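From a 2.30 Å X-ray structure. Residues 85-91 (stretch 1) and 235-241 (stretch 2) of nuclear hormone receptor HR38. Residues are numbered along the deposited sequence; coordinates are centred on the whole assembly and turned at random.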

# COMPACT_ATOMS: atom_id res chain seq x y z
N PHE A 85 -10.22 -5.91 1.70
CA PHE A 85 -9.44 -5.43 0.57
C PHE A 85 -9.81 -4.03 0.12
O PHE A 85 -8.93 -3.17 -0.06
CB PHE A 85 -9.55 -6.35 -0.63
CG PHE A 85 -8.58 -6.00 -1.71
CD1 PHE A 85 -7.23 -6.29 -1.56
CD2 PHE A 85 -9.01 -5.31 -2.84
CE1 PHE A 85 -6.30 -5.88 -2.52
CE2 PHE A 85 -8.09 -4.89 -3.81
CZ PHE A 85 -6.73 -5.18 -3.65
N GLN A 86 -11.09 -3.79 -0.08
CA GLN A 86 -11.56 -2.49 -0.51
C GLN A 86 -11.17 -1.43 0.51
O GLN A 86 -10.78 -0.32 0.15
CB GLN A 86 -13.09 -2.53 -0.71
CG GLN A 86 -13.52 -3.48 -1.81
CD GLN A 86 -15.03 -3.59 -1.98
OE1 GLN A 86 -15.79 -2.95 -1.24
NE2 GLN A 86 -15.47 -4.38 -2.95
N SER A 87 -11.26 -1.79 1.79
CA SER A 87 -10.93 -0.86 2.87
C SER A 87 -9.45 -0.50 3.02
O SER A 87 -9.13 0.53 3.60
CB SER A 87 -11.42 -1.42 4.22
OG SER A 87 -12.84 -1.47 4.26
N ALA A 88 -8.55 -1.33 2.48
CA ALA A 88 -7.13 -1.06 2.61
C ALA A 88 -6.38 -0.84 1.30
O ALA A 88 -5.18 -0.52 1.31
CB ALA A 88 -6.46 -2.21 3.38
N SER A 89 -7.08 -1.00 0.19
CA SER A 89 -6.42 -0.87 -1.10
C SER A 89 -5.63 0.42 -1.24
O SER A 89 -4.48 0.39 -1.66
CB SER A 89 -7.44 -1.02 -2.23
OG SER A 89 -8.52 -0.12 -2.08
N LEU A 90 -6.23 1.56 -0.88
CA LEU A 90 -5.51 2.82 -0.99
C LEU A 90 -4.32 2.84 -0.03
O LEU A 90 -3.25 3.31 -0.38
CB LEU A 90 -6.44 4.01 -0.69
CG LEU A 90 -5.78 5.38 -0.92
CD1 LEU A 90 -5.34 5.48 -2.38
CD2 LEU A 90 -6.75 6.52 -0.56
N GLU A 91 -4.50 2.31 1.18
CA GLU A 91 -3.41 2.29 2.14
C GLU A 91 -2.25 1.42 1.64
O GLU A 91 -1.10 1.81 1.73
CB GLU A 91 -3.90 1.78 3.50
CG GLU A 91 -4.87 2.74 4.16
CD GLU A 91 -5.43 2.19 5.45
OE1 GLU A 91 -4.73 2.24 6.49
OE2 GLU A 91 -6.57 1.70 5.43
N GLU A 235 -14.22 3.58 -6.73
CA GLU A 235 -15.46 3.83 -5.99
C GLU A 235 -15.51 2.97 -4.73
O GLU A 235 -16.13 3.36 -3.73
CB GLU A 235 -16.67 3.50 -6.86
CG GLU A 235 -16.93 4.48 -7.99
CD GLU A 235 -17.63 5.73 -7.53
OE1 GLU A 235 -17.89 5.85 -6.31
OE2 GLU A 235 -17.94 6.58 -8.39
N ASN A 236 -14.88 1.80 -4.78
CA ASN A 236 -14.87 0.90 -3.63
C ASN A 236 -14.12 1.55 -2.46
O ASN A 236 -14.46 1.31 -1.30
CB ASN A 236 -14.19 -0.43 -3.97
CG ASN A 236 -14.94 -1.22 -5.03
OD1 ASN A 236 -16.13 -0.99 -5.27
ND2 ASN A 236 -14.25 -2.18 -5.66
N MET A 237 -13.12 2.37 -2.77
CA MET A 237 -12.33 3.05 -1.75
C MET A 237 -13.20 3.97 -0.92
O MET A 237 -12.88 4.28 0.22
CB MET A 237 -11.22 3.88 -2.38
CG MET A 237 -10.30 3.11 -3.29
SD MET A 237 -9.08 4.18 -4.00
CE MET A 237 -7.86 3.02 -4.37
N PHE A 238 -14.32 4.40 -1.50
CA PHE A 238 -15.21 5.31 -0.81
C PHE A 238 -16.31 4.63 -0.01
O PHE A 238 -17.01 5.28 0.76
CB PHE A 238 -15.83 6.29 -1.81
CG PHE A 238 -14.86 7.32 -2.31
CD1 PHE A 238 -14.62 8.47 -1.58
CD2 PHE A 238 -14.18 7.13 -3.50
CE1 PHE A 238 -13.71 9.42 -2.02
CE2 PHE A 238 -13.27 8.08 -3.96
CZ PHE A 238 -13.04 9.23 -3.21
N VAL A 239 -16.46 3.32 -0.20
CA VAL A 239 -17.48 2.58 0.54
C VAL A 239 -17.16 2.63 2.03
O VAL A 239 -18.06 2.55 2.87
CB VAL A 239 -17.55 1.10 0.08
CG1 VAL A 239 -18.49 0.32 0.98
CG2 VAL A 239 -18.05 1.03 -1.36
N THR A 240 -15.88 2.78 2.35
CA THR A 240 -15.41 2.86 3.73
C THR A 240 -15.89 4.16 4.40
O THR A 240 -15.17 4.78 5.19
CB THR A 240 -13.88 2.79 3.77
N THR A 241 -17.12 4.55 4.07
CA THR A 241 -17.74 5.76 4.61
C THR A 241 -19.24 5.51 4.74
O THR A 241 -19.76 5.59 5.88
CB THR A 241 -17.47 6.96 3.69

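Residues 85-91 lie within a helix that runs on in both directions, with a kink where the N atoms of L90 and E91 lack a bond to the preceding turn; F85 O accepts from A88 N (3.2 Å) and, weakly, from S89 N (2.9 Å). In the second stretch, E235 continues a helix from earlier in the chain, and the backbone keeps helical torsions through V239, with bonds from F238 N to E235 O (3.1 Å) and from V239 N to N236 O (3.0 Å). The backbones come close at two points: Q86 CA lies 5.7 Å from N236 CA, and S87 CA 5.9 Å from T240 CA. The contact is modest, burying 324 Å² in total, and no hydrogen bond crosses it among the modelled atoms, so packing dominates. M237 is central. Its CA-to-CB bond points sideways, but the long, unbranched side chain (chi1 m, chi2 and chi3 t) brings its end nearer the first helix. There M237 CE meets L90 CD1 at 4.0 Å, an apolar contact between two buried side chains; the CA-to-CB bond of L90 points toward the second stretch, and its rotamer is t, p. Closer to the backbone, M237 CG packs against S89 OG at 3.9 Å, and M237 CA lies 4.2 Å from Q86 O. The CA-to-CB bond of S89 points toward the second stretch, its small side chain lies beside the methionine, and its p rotamer places S89 OG 3.2 Å from Q86 O. At the more exposed side, Q86 NE2 comes within 3.7 Å of N236 ND2; the two amides pack without bonding to each other, and Q86 NE2 is hydrogen-bonded elsewhere in the structure. Polar ends suit both partly exposed positions. Farther along, T240 CB approaches S87 OG at 4.4 Å, a peripheral contact; the T240 side chain is not modelled beyond CB.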